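Local coordinates for protein D-aminopeptidase (Bacillus subtilis, PDB 1HI9) that hydrolyses N-terminal residues from peptides containing D-amino acids, using two zinc ions per subunit inside the central chamber of a self-compartmentalizing homodecamer, at residues 18-23 with 28-33; 36-41 with 99-104; 56-59 with 65-68. One frame throughout, in Å; residues are numbered along the deposited sequence.

Contact 1. Residues 18-23 with 28-33; sequences DTFVDS and YERGRL
Y28 and S23 meet where a loop folds back over the first turn of the helix it leads into, and the tyrosine can be followed outward from the backbone. Its CB lies 3.3 Å from D22 O. CG, held anti to the backbone N (chi1 178°), is the ring atom closest to S23 CA, which sits over the middle of one face, 3.4 Å from the ring centroid and 13° off the normal: a CH-pi contact made by backbone rather than side chain. Farther out, CE2 and CZ both approach S23 CB, and beyond the segments the hydroxyl OH is hydrogen-bonded to N65 OD1. With an alanine here the ring is gone, and S23 CA would probably be left without the face it packs on and N65 OD1 without the hydroxyl. G31 has no side chain, and its CA comes within 3.7 Å of F20 O; a CB here would run into that carbonyl. Next to it on the helix, R30 meets the F20 ring, the two planes 68° apart. F20 CE2 stands over a face of the guanidinium, 3.8 Å from R30 CZ, while R30 NH2 lies in the plane of the ring at its edge. That same NH2 makes a salt bridge to E69 of a second subunit, so the charged end packed on F20 also takes part in decamer assembly. V21 lies close to the zinc ligands E10 and H60, and its carbonyl accepts a hydrogen bond from H60 NE2. The loop 18-23 lies between strand 2-7 and helix 28-48, packed on the first turns of that helix.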
ATOM      1  N   ASP A  18       5.114 -23.031  -7.470  1.00 34.36           N
ATOM      2  CA  ASP A  18       5.277 -22.478  -6.138  1.00 34.50           C
ATOM      3  C   ASP A  18       4.063 -21.784  -5.527  1.00 33.92           C
ATOM      4  O   ASP A  18       4.089 -21.445  -4.349  1.00 33.93           O
ATOM      5  CB  ASP A  18       6.498 -21.551  -6.098  1.00 36.08           C
ATOM      6  CG  ASP A  18       6.259 -20.224  -6.784  1.00 38.62           C
ATOM      7  OD1 ASP A  18       5.302 -20.098  -7.563  1.00 40.72           O
ATOM      8  OD2 ASP A  18       7.049 -19.284  -6.550  1.00 42.91           O
ATOM      9  N   THR A  19       3.002 -21.573  -6.298  1.00 32.16           N
ATOM     10  CA  THR A  19       1.819 -20.952  -5.730  1.00 32.78           C
ATOM     11  C   THR A  19       1.217 -21.929  -4.710  1.00 33.46           C
ATOM     12  O   THR A  19       0.403 -21.539  -3.883  1.00 33.01           O
ATOM     13  CB  THR A  19       0.743 -20.633  -6.792  1.00 34.69           C
ATOM     14  OG1 THR A  19       0.197 -21.851  -7.313  1.00 35.38           O
ATOM     15  CG2 THR A  19       1.350 -19.823  -7.945  1.00 34.69           C
ATOM     16  N   PHE A  20       1.621 -23.198  -4.780  1.00 32.95           N
ATOM     17  CA  PHE A  20       1.144 -24.217  -3.858  1.00 31.90           C
ATOM     18  C   PHE A  20       2.110 -24.469  -2.684  1.00 32.45           C
ATOM     19  O   PHE A  20       1.739 -25.129  -1.719  1.00 33.42           O
ATOM     20  CB  PHE A  20       0.926 -25.558  -4.581  1.00 31.80           C
ATOM     21  CG  PHE A  20      -0.231 -25.575  -5.541  1.00 32.18           C
ATOM     22  CD1 PHE A  20      -0.123 -24.979  -6.789  1.00 31.73           C
ATOM     23  CD2 PHE A  20      -1.432 -26.197  -5.198  1.00 31.51           C
ATOM     24  CE1 PHE A  20      -1.179 -24.997  -7.683  1.00 30.50           C
ATOM     25  CE2 PHE A  20      -2.501 -26.220  -6.091  1.00 29.81           C
ATOM     26  CZ  PHE A  20      -2.369 -25.618  -7.334  1.00 30.82           C
ATOM     27  N   VAL A  21       3.339 -23.967  -2.754  1.00 32.78           N
ATOM     28  CA  VAL A  21       4.301 -24.221  -1.676  1.00 32.73           C
ATOM     29  C   VAL A  21       4.818 -22.976  -0.968  1.00 33.64           C
ATOM     30  O   VAL A  21       5.485 -23.074   0.050  1.00 33.94           O
ATOM     31  CB  VAL A  21       5.532 -25.011  -2.197  1.00 30.58           C
ATOM     32  CG1 VAL A  21       5.069 -26.187  -3.036  1.00 30.63           C
ATOM     33  CG2 VAL A  21       6.440 -24.100  -3.006  1.00 27.80           C
ATOM     34  N   ASP A  22       4.520 -21.807  -1.510  1.00 36.12           N
ATOM     35  CA  ASP A  22       4.978 -20.560  -0.910  1.00 37.89           C
ATOM     36  C   ASP A  22       3.873 -20.081   0.035  1.00 38.06           C
ATOM     37  O   ASP A  22       2.790 -19.732  -0.428  1.00 37.14           O
ATOM     38  CB  ASP A  22       5.218 -19.537  -2.019  1.00 40.56           C
ATOM     39  CG  ASP A  22       5.910 -18.288  -1.530  1.00 44.29           C
ATOM     40  OD1 ASP A  22       5.476 -17.725  -0.497  1.00 45.81           O
ATOM     41  OD2 ASP A  22       6.882 -17.864  -2.197  1.00 45.34           O
ATOM     42  N   SER A  23       4.140 -20.067   1.344  1.00 37.27           N
ATOM     43  CA  SER A  23       3.134 -19.646   2.322  1.00 37.74           C
ATOM     44  C   SER A  23       2.489 -18.300   1.994  1.00 37.80           C
ATOM     45  O   SER A  23       1.370 -18.015   2.425  1.00 38.09           O
ATOM     46  CB  SER A  23       3.727 -19.609   3.740  1.00 38.22           C
ATOM     47  OG  SER A  23       4.876 -18.776   3.811  1.00 39.05           O
ATOM     48  N   TYR A  28      -1.361 -21.907  -1.488  1.00 38.22           N
ATOM     49  CA  TYR A  28      -0.655 -22.517  -0.362  1.00 38.80           C
ATOM     50  C   TYR A  28      -1.545 -23.341   0.578  1.00 39.91           C
ATOM     51  O   TYR A  28      -1.196 -24.474   0.927  1.00 39.91           O
ATOM     52  CB  TYR A  28       0.079 -21.446   0.448  1.00 37.61           C
ATOM     53  CG  TYR A  28       0.781 -22.007   1.663  1.00 37.82           C
ATOM     54  CD1 TYR A  28       1.876 -22.870   1.528  1.00 36.07           C
ATOM     55  CD2 TYR A  28       0.331 -21.709   2.949  1.00 36.40           C
ATOM     56  CE1 TYR A  28       2.498 -23.418   2.649  1.00 37.33           C
ATOM     57  CE2 TYR A  28       0.944 -22.254   4.068  1.00 36.23           C
ATOM     58  CZ  TYR A  28       2.022 -23.104   3.918  1.00 36.66           C
ATOM     59  OH  TYR A  28       2.623 -23.645   5.028  1.00 36.84           O
ATOM     60  N   GLU A  29      -2.678 -22.775   0.993  1.00 40.87           N
ATOM     61  CA  GLU A  29      -3.574 -23.478   1.908  1.00 42.75           C
ATOM     62  C   GLU A  29      -4.045 -24.825   1.357  1.00 41.90           C
ATOM     63  O   GLU A  29      -4.169 -25.796   2.105  1.00 40.84           O
ATOM     64  CB  GLU A  29      -4.773 -22.594   2.284  1.00 45.01           C
ATOM     65  CG  GLU A  29      -4.427 -21.462   3.239  1.00 48.92           C
ATOM     66  CD  GLU A  29      -5.658 -20.768   3.808  1.00 53.80           C
ATOM     67  OE1 GLU A  29      -6.512 -21.454   4.428  1.00 54.55           O
ATOM     68  OE2 GLU A  29      -5.769 -19.532   3.640  1.00 55.20           O
ATOM     69  N   ARG A  30      -4.296 -24.891   0.052  1.00 40.04           N
ATOM     70  CA  ARG A  30      -4.702 -26.151  -0.559  1.00 38.48           C
ATOM     71  C   ARG A  30      -3.497 -27.077  -0.560  1.00 37.37           C
ATOM     72  O   ARG A  30      -3.624 -28.279  -0.331  1.00 37.58           O
ATOM     73  CB  ARG A  30      -5.159 -25.937  -1.999  1.00 39.37           C
ATOM     74  CG  ARG A  30      -6.482 -25.208  -2.147  1.00 38.13           C
ATOM     75  CD  ARG A  30      -6.653 -24.733  -3.584  1.00 38.23           C
ATOM     76  NE  ARG A  30      -6.581 -25.832  -4.537  1.00 34.79           N
ATOM     77  CZ  ARG A  30      -6.225 -25.698  -5.811  1.00 32.31           C
ATOM     78  NH1 ARG A  30      -5.897 -24.508  -6.293  1.00 28.37           N
ATOM     79  NH2 ARG A  30      -6.202 -26.762  -6.607  1.00 31.60           N
ATOM     80  N   GLY A  31      -2.327 -26.500  -0.818  1.00 36.89           N
ATOM     81  CA  GLY A  31      -1.102 -27.273  -0.847  1.00 36.27           C
ATOM     82  C   GLY A  31      -0.791 -27.996   0.449  1.00 36.78           C
ATOM     83  O   GLY A  31      -0.500 -29.188   0.431  1.00 36.52           O
ATOM     84  N   ARG A  32      -0.851 -27.291   1.576  1.00 37.76           N
ATOM     85  CA  ARG A  32      -0.534 -27.927   2.848  1.00 37.90           C
ATOM     86  C   ARG A  32      -1.585 -28.949   3.252  1.00 38.21           C
ATOM     87  O   ARG A  32      -1.309 -29.861   4.030  1.00 37.14           O
ATOM     88  CB  ARG A  32      -0.343 -26.881   3.945  1.00 38.92           C
ATOM     89  CG  ARG A  32      -1.573 -26.120   4.343  1.00 41.19           C
ATOM     90  CD  ARG A  32      -1.219 -25.077   5.394  1.00 43.46           C
ATOM     91  NE  ARG A  32      -2.406 -24.350   5.833  1.00 46.98           N
ATOM     92  CZ  ARG A  32      -2.389 -23.282   6.623  1.00 47.93           C
ATOM     93  NH1 ARG A  32      -1.231 -22.797   7.074  1.00 46.61           N
ATOM     94  NH2 ARG A  32      -3.538 -22.703   6.957  1.00 48.93           N
ATOM     95  N   LEU A  33      -2.784 -28.809   2.698  1.00 39.29           N
ATOM     96  CA  LEU A  33      -3.847 -29.749   2.992  1.00 40.97           C
ATOM     97  C   LEU A  33      -3.486 -31.050   2.282  1.00 40.56           C
ATOM     98  O   LEU A  33      -3.483 -32.130   2.879  1.00 41.67           O
ATOM     99  CB  LEU A  33      -5.183 -29.220   2.472  1.00 41.80           C
ATOM    100  CG  LEU A  33      -6.434 -29.649   3.255  1.00 44.43           C
ATOM    101  CD1 LEU A  33      -7.666 -29.189   2.496  1.00 44.38           C
ATOM    102  CD2 LEU A  33      -6.471 -31.154   3.450  1.00 43.00           C
TER

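Contact 2. Residues 36-41 with 99-104; sequences TEEANY and LFLGYH. With ZN (zinc ion), chain F.
Helix 28-48 packs here on the central mixed beta-sheet, against strand 97-103, and L101 is the residue of that strand that meets it. The two methyl groups of L101 divide the work. CD1 goes to the helix backbone, 3.5 Å from A39 CA, with A39 CB alongside at 4.0 Å. CD2 lies against the E38 side chain, 3.5 Å from its CG. E38 sets out with CG anti to the backbone N (chi1 176°) and bends at chi2, which carries its carboxylate past the leucine toward G102. There a water links the two segments: it donates to E38 OE2 at 2.5 Å and accepts a weak bond from G102 N at 2.9 Å. The other carboxylate oxygen, OE1, takes a hydrogen bond from S13 and a salt bridge from R190, so this buried acid is held at both oxygens, and the nearby arginine would probably help keep it ionised. G102, with positive phi (65°), turns the chain through a corner. Two residues on, H104 NE2 binds zinc at 1.9 Å, and a water is also bound, 2.1 Å from the zinc ion; D8 and E133 supply the other protein ligands, while the nucleophile H115 stacks on the H104 ring. Like D8 and H60, H104 follows the C-terminal end of a parallel strand, a usual place for active sites in alpha/beta enzymes.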
ATOM      1  N   THR A  36      -0.445 -32.707   3.952  1.00 37.53           N
ATOM      2  CA  THR A  36      -0.760 -33.402   5.186  1.00 37.80           C
ATOM      3  C   THR A  36      -1.423 -34.740   4.876  1.00 38.67           C
ATOM      4  O   THR A  36      -1.079 -35.765   5.462  1.00 37.11           O
ATOM      5  CB  THR A  36      -1.682 -32.555   6.069  1.00 37.88           C
ATOM      6  OG1 THR A  36      -1.006 -31.342   6.417  1.00 39.23           O
ATOM      7  CG2 THR A  36      -2.051 -33.307   7.347  1.00 38.42           C
ATOM      8  N   GLU A  37      -2.359 -34.738   3.936  1.00 40.73           N
ATOM      9  CA  GLU A  37      -3.037 -35.971   3.583  1.00 43.25           C
ATOM     10  C   GLU A  37      -2.101 -36.973   2.932  1.00 42.89           C
ATOM     11  O   GLU A  37      -2.216 -38.174   3.181  1.00 44.03           O
ATOM     12  CB  GLU A  37      -4.232 -35.667   2.690  1.00 45.10           C
ATOM     13  CG  GLU A  37      -5.294 -34.891   3.449  1.00 51.09           C
ATOM     14  CD  GLU A  37      -6.530 -34.628   2.637  1.00 54.15           C
ATOM     15  OE1 GLU A  37      -6.405 -34.069   1.521  1.00 56.29           O
ATOM     16  OE2 GLU A  37      -7.628 -34.977   3.119  1.00 57.25           O
ATOM     17  N   GLU A  38      -1.170 -36.483   2.116  1.00 43.06           N
ATOM     18  CA  GLU A  38      -0.204 -37.352   1.456  1.00 42.43           C
ATOM     19  C   GLU A  38       0.610 -38.088   2.511  1.00 41.84           C
ATOM     20  O   GLU A  38       0.830 -39.287   2.407  1.00 40.78           O
ATOM     21  CB  GLU A  38       0.735 -36.542   0.553  1.00 42.36           C
ATOM     22  CG  GLU A  38       1.839 -37.383  -0.087  1.00 43.16           C
ATOM     23  CD  GLU A  38       2.107 -36.999  -1.543  1.00 45.46           C
ATOM     24  OE1 GLU A  38       1.144 -36.884  -2.325  1.00 44.33           O
ATOM     25  OE2 GLU A  38       3.284 -36.828  -1.918  1.00 47.08           O
ATOM     26  N   ALA A  39       1.044 -37.356   3.529  1.00 40.83           N
ATOM     27  CA  ALA A  39       1.818 -37.946   4.604  1.00 41.21           C
ATOM     28  C   ALA A  39       0.990 -38.983   5.369  1.00 41.93           C
ATOM     29  O   ALA A  39       1.516 -40.018   5.784  1.00 41.40           O
ATOM     30  CB  ALA A  39       2.311 -36.855   5.564  1.00 39.62           C
ATOM     31  N   ASN A  40      -0.300 -38.703   5.560  1.00 41.28           N
ATOM     32  CA  ASN A  40      -1.157 -39.633   6.280  1.00 42.00           C
ATOM     33  C   ASN A  40      -1.201 -40.990   5.594  1.00 41.89           C
ATOM     34  O   ASN A  40      -1.207 -42.020   6.265  1.00 41.22           O
ATOM     35  CB  ASN A  40      -2.578 -39.078   6.440  1.00 42.26           C
ATOM     36  CG  ASN A  40      -2.661 -37.974   7.490  1.00 43.10           C
ATOM     37  OD1 ASN A  40      -1.874 -37.933   8.440  1.00 43.16           O
ATOM     38  ND2 ASN A  40      -3.631 -37.086   7.329  1.00 42.71           N
ATOM     39  N   TYR A  41      -1.211 -41.004   4.265  1.00 42.09           N
ATOM     40  CA  TYR A  41      -1.248 -42.285   3.568  1.00 42.90           C
ATOM     41  C   TYR A  41      -0.062 -43.149   3.996  1.00 43.14           C
ATOM     42  O   TYR A  41      -0.226 -44.326   4.321  1.00 42.87           O
ATOM     43  CB  TYR A  41      -1.228 -42.090   2.053  1.00 42.00           C
ATOM     44  CG  TYR A  41      -2.546 -41.645   1.478  1.00 41.96           C
ATOM     45  CD1 TYR A  41      -2.695 -40.372   0.947  1.00 41.52           C
ATOM     46  CD2 TYR A  41      -3.636 -42.514   1.431  1.00 42.19           C
ATOM     47  CE1 TYR A  41      -3.890 -39.968   0.373  1.00 43.90           C
ATOM     48  CE2 TYR A  41      -4.843 -42.120   0.861  1.00 42.84           C
ATOM     49  CZ  TYR A  41      -4.962 -40.842   0.327  1.00 44.02           C
ATOM     50  OH  TYR A  41      -6.137 -40.435  -0.268  1.00 43.94           O
ATOM     51  N   LEU A  99      12.007 -42.484   5.595  1.00 44.97           N
ATOM     52  CA  LEU A  99      11.126 -42.346   4.439  1.00 43.88           C
ATOM     53  C   LEU A  99      11.074 -40.871   4.035  1.00 42.61           C
ATOM     54  O   LEU A  99      10.648 -40.021   4.817  1.00 41.90           O
ATOM     55  CB  LEU A  99       9.726 -42.848   4.801  1.00 44.66           C
ATOM     56  CG  LEU A  99       8.751 -43.183   3.663  1.00 46.13           C
ATOM     57  CD1 LEU A  99       7.479 -43.820   4.238  1.00 45.30           C
ATOM     58  CD2 LEU A  99       8.403 -41.931   2.894  1.00 47.48           C
ATOM     59  N   PHE A 100      11.519 -40.571   2.818  1.00 40.93           N
ATOM     60  CA  PHE A 100      11.512 -39.196   2.316  1.00 39.72           C
ATOM     61  C   PHE A 100      10.268 -39.009   1.456  1.00 38.40           C
ATOM     62  O   PHE A 100      10.078 -39.731   0.477  1.00 38.85           O
ATOM     63  CB  PHE A 100      12.772 -38.923   1.485  1.00 38.77           C
ATOM     64  CG  PHE A 100      14.058 -38.998   2.268  1.00 39.13           C
ATOM     65  CD1 PHE A 100      15.284 -38.849   1.626  1.00 39.98           C
ATOM     66  CD2 PHE A 100      14.054 -39.195   3.639  1.00 37.47           C
ATOM     67  CE1 PHE A 100      16.476 -38.894   2.341  1.00 38.95           C
ATOM     68  CE2 PHE A 100      15.240 -39.239   4.353  1.00 36.34           C
ATOM     69  CZ  PHE A 100      16.451 -39.087   3.704  1.00 38.43           C
ATOM     70  N   LEU A 101       9.434 -38.038   1.822  1.00 38.34           N
ATOM     71  CA  LEU A 101       8.175 -37.766   1.117  1.00 37.55           C
ATOM     72  C   LEU A 101       8.125 -36.369   0.515  1.00 36.35           C
ATOM     73  O   LEU A 101       8.594 -35.406   1.117  1.00 36.30           O
ATOM     74  CB  LEU A 101       7.001 -37.915   2.087  1.00 38.86           C
ATOM     75  CG  LEU A 101       5.738 -38.650   1.648  1.00 41.53           C
ATOM     76  CD1 LEU A 101       4.697 -38.477   2.740  1.00 40.99           C
ATOM     77  CD2 LEU A 101       5.208 -38.130   0.331  1.00 41.32           C
ATOM     78  N   GLY A 102       7.527 -36.265  -0.665  1.00 34.73           N
ATOM     79  CA  GLY A 102       7.414 -34.981  -1.321  1.00 34.11           C
ATOM     80  C   GLY A 102       8.743 -34.380  -1.721  1.00 34.24           C
ATOM     81  O   GLY A 102       8.892 -33.156  -1.763  1.00 32.61           O
ATOM     82  N   TYR A 103       9.719 -35.236  -2.008  1.00 33.23           N
ATOM     83  CA  TYR A 103      11.023 -34.748  -2.418  1.00 33.13           C
ATOM     84  C   TYR A 103      11.060 -34.326  -3.881  1.00 32.79           C
ATOM     85  O   TYR A 103      10.184 -34.668  -4.681  1.00 31.64           O
ATOM     86  CB  TYR A 103      12.092 -35.798  -2.125  1.00 33.39           C
ATOM     87  CG  TYR A 103      12.663 -35.670  -0.724  1.00 33.86           C
ATOM     88  CD1 TYR A 103      11.826 -35.565   0.385  1.00 33.61           C
ATOM     89  CD2 TYR A 103      14.032 -35.630  -0.513  1.00 33.00           C
ATOM     90  CE1 TYR A 103      12.347 -35.416   1.672  1.00 34.03           C
ATOM     91  CE2 TYR A 103      14.562 -35.485   0.767  1.00 34.85           C
ATOM     92  CZ  TYR A 103      13.721 -35.375   1.850  1.00 34.23           C
ATOM     93  OH  TYR A 103      14.261 -35.208   3.099  1.00 33.00           O
ATOM     94  N   HIS A 104      12.095 -33.567  -4.214  1.00 33.99           N
ATOM     95  CA  HIS A 104      12.273 -33.041  -5.565  1.00 33.47           C
ATOM     96  C   HIS A 104      13.705 -33.227  -6.021  1.00 32.55           C
ATOM     97  O   HIS A 104      14.564 -33.584  -5.233  1.00 32.60           O
ATOM     98  CB  HIS A 104      11.922 -31.546  -5.574  1.00 31.65           C
ATOM     99  CG  HIS A 104      12.647 -30.765  -4.522  1.00 29.86           C
ATOM    100  ND1 HIS A 104      13.968 -30.394  -4.644  1.00 30.64           N
ATOM    101  CD2 HIS A 104      12.249 -30.336  -3.300  1.00 29.75           C
ATOM    102  CE1 HIS A 104      14.356 -29.766  -3.548  1.00 26.90           C
ATOM    103  NE2 HIS A 104      13.329 -29.718  -2.718  1.00 31.53           N
TER
HETATM  104 ZN    ZN F 300      13.431 -29.372  -0.844  1.00 31.80          ZN
HETATM  105  O   HOH W   1       5.620 -37.222  -2.683  1.00 24.75           O
HETATM  106  O   HOH W   2      13.510 -27.426  -0.057  1.00 28.83           O

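Contact 3. Residues 56-59 with 65-68; sequences VNDS and NLMV
Hydrogen bonding dominates the meeting of D58 with N65 and L66, and the carboxylate of D58 shares its oxygens between side chain and backbone. L66 N reaches D58 OD2 at 2.7 Å in a nearly straight bond (166°), arriving nearly along the C-O axis. N65 N adds a weak, more bent bond to the same atom. N65 ND2 gives a proton to D58 OD1 at 2.9 Å, on the syn side and 18° out of the carboxylate plane; the carboxylate and amide planes are 48° apart, and ND2 also bonds to H60 O. At the other end of that amide, Y28 helps settle which way the group is turned. One water bridges D58 OD2 and L66 O, donating to each at 2.9 Å.

In fold terms, an aspartate at the end of strand 53-58 in the central sheet gathers in the loop that leads on to strand 76-80, and the zinc ligand H60 lies within the intervening turn.

Apolar contact adds to this. V56 CG1 touches L66 CD1 at 3.7 Å, the two side chains crossing at about a right angle. M35 of helix 28-48 and L77 of strand 76-80 also pack on L66.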
ATOM      1  N   VAL A  56       7.380 -37.699  12.316  1.00 42.07           N
ATOM      2  CA  VAL A  56       7.204 -36.910  11.102  1.00 41.29           C
ATOM      3  C   VAL A  56       7.808 -35.520  11.255  1.00 42.54           C
ATOM      4  O   VAL A  56       7.360 -34.722  12.080  1.00 43.82           O
ATOM      5  CB  VAL A  56       5.706 -36.776  10.738  1.00 41.45           C
ATOM      6  CG1 VAL A  56       5.553 -36.100   9.374  1.00 40.37           C
ATOM      7  CG2 VAL A  56       5.054 -38.154  10.733  1.00 39.97           C
ATOM      8  N   ASN A  57       8.830 -35.243  10.447  1.00 41.95           N
ATOM      9  CA  ASN A  57       9.534 -33.964  10.471  1.00 40.60           C
ATOM     10  C   ASN A  57       9.179 -33.117   9.246  1.00 40.72           C
ATOM     11  O   ASN A  57       9.478 -33.491   8.107  1.00 41.57           O
ATOM     12  CB  ASN A  57      11.048 -34.202  10.498  1.00 39.80           C
ATOM     13  CG  ASN A  57      11.844 -32.915  10.640  1.00 40.78           C
ATOM     14  OD1 ASN A  57      12.941 -32.782  10.094  1.00 40.53           O
ATOM     15  ND2 ASN A  57      11.303 -31.969  11.379  1.00 40.10           N
ATOM     16  N   ASP A  58       8.535 -31.979   9.484  1.00 39.12           N
ATOM     17  CA  ASP A  58       8.160 -31.069   8.408  1.00 36.89           C
ATOM     18  C   ASP A  58       9.488 -30.522   7.916  1.00 36.87           C
ATOM     19  O   ASP A  58      10.203 -29.856   8.674  1.00 33.74           O
ATOM     20  CB  ASP A  58       7.297 -29.931   8.964  1.00 36.93           C
ATOM     21  CG  ASP A  58       6.628 -29.117   7.877  1.00 35.41           C
ATOM     22  OD1 ASP A  58       7.297 -28.819   6.862  1.00 36.40           O
ATOM     23  OD2 ASP A  58       5.440 -28.760   8.047  1.00 35.07           O
ATOM     24  N   SER A  59       9.819 -30.788   6.654  1.00 36.32           N
ATOM     25  CA  SER A  59      11.107 -30.350   6.104  1.00 37.57           C
ATOM     26  C   SER A  59      11.058 -29.293   5.016  1.00 37.08           C
ATOM     27  O   SER A  59      11.992 -29.181   4.231  1.00 37.57           O
ATOM     28  CB  SER A  59      11.868 -31.564   5.568  1.00 35.40           C
ATOM     29  OG  SER A  59      11.961 -32.564   6.557  1.00 38.20           O
ATOM     30  N   ASN A  65       4.155 -26.291   7.792  1.00 36.64           N
ATOM     31  CA  ASN A  65       3.189 -26.601   6.737  1.00 36.19           C
ATOM     32  C   ASN A  65       2.229 -27.735   7.090  1.00 36.23           C
ATOM     33  O   ASN A  65       1.015 -27.610   6.925  1.00 34.81           O
ATOM     34  CB  ASN A  65       3.939 -26.973   5.456  1.00 36.30           C
ATOM     35  CG  ASN A  65       5.097 -26.051   5.178  1.00 36.01           C
ATOM     36  OD1 ASN A  65       4.898 -24.895   4.824  1.00 38.09           O
ATOM     37  ND2 ASN A  65       6.325 -26.553   5.356  1.00 34.22           N
ATOM     38  N   LEU A  66       2.774 -28.857   7.549  1.00 35.44           N
ATOM     39  CA  LEU A  66       1.926 -29.978   7.930  1.00 35.98           C
ATOM     40  C   LEU A  66       0.955 -29.479   8.995  1.00 36.34           C
ATOM     41  O   LEU A  66       1.356 -28.793   9.935  1.00 35.78           O
ATOM     42  CB  LEU A  66       2.774 -31.126   8.471  1.00 35.49           C
ATOM     43  CG  LEU A  66       3.610 -31.840   7.407  1.00 35.44           C
ATOM     44  CD1 LEU A  66       4.533 -32.844   8.067  1.00 33.96           C
ATOM     45  CD2 LEU A  66       2.692 -32.518   6.406  1.00 33.10           C
ATOM     46  N   MET A  67      -0.320 -29.814   8.841  1.00 37.07           N
ATOM     47  CA  MET A  67      -1.336 -29.352   9.785  1.00 40.14           C
ATOM     48  C   MET A  67      -1.491 -30.311  10.949  1.00 40.59           C
ATOM     49  O   MET A  67      -1.993 -31.423  10.795  1.00 41.05           O
ATOM     50  CB  MET A  67      -2.664 -29.152   9.057  1.00 41.00           C
ATOM     51  CG  MET A  67      -2.513 -28.289   7.821  1.00 43.61           C
ATOM     52  SD  MET A  67      -4.044 -27.704   7.151  1.00 51.12           S
ATOM     53  CE  MET A  67      -4.619 -29.103   6.218  1.00 48.36           C
ATOM     54  N   VAL A  68      -1.062 -29.864  12.123  1.00 41.41           N
ATOM     55  CA  VAL A  68      -1.105 -30.698  13.315  1.00 43.47           C
ATOM     56  C   VAL A  68      -2.505 -31.216  13.654  1.00 43.84           C
ATOM     57  O   VAL A  68      -2.645 -32.310  14.190  1.00 43.13           O
ATOM     58  CB  VAL A  68      -0.502 -29.944  14.524  1.00 43.74           C
ATOM     59  CG1 VAL A  68      -1.399 -28.781  14.915  1.00 44.33           C
ATOM     60  CG2 VAL A  68      -0.306 -30.905  15.683  1.00 46.07           C
TER
HETATM   61  O   HOH W   3       4.135 -28.451  10.663  1.00 27.63           O

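Helix 28-48 ties the three contacts together. Its first turns belong to contact 1 and its next turns to contact 2, with centres 14 Å apart, and contact 3 touches both. Y28 OH of contact 1 is hydrogen-bonded to N65 OD1 of contact 3 at 2.6 Å, and T36 OG1, on the helix of contact 2, to M67 N at 2.9 Å. Contact 3 is nested along the chain inside the loop that contact 2 closes, their centres 10 Å apart. All three border the dinuclear zinc site: contact 2 supplies H104, the V21 side chain lies about 6 Å from a zinc ion, and that of N65 about 7 Å.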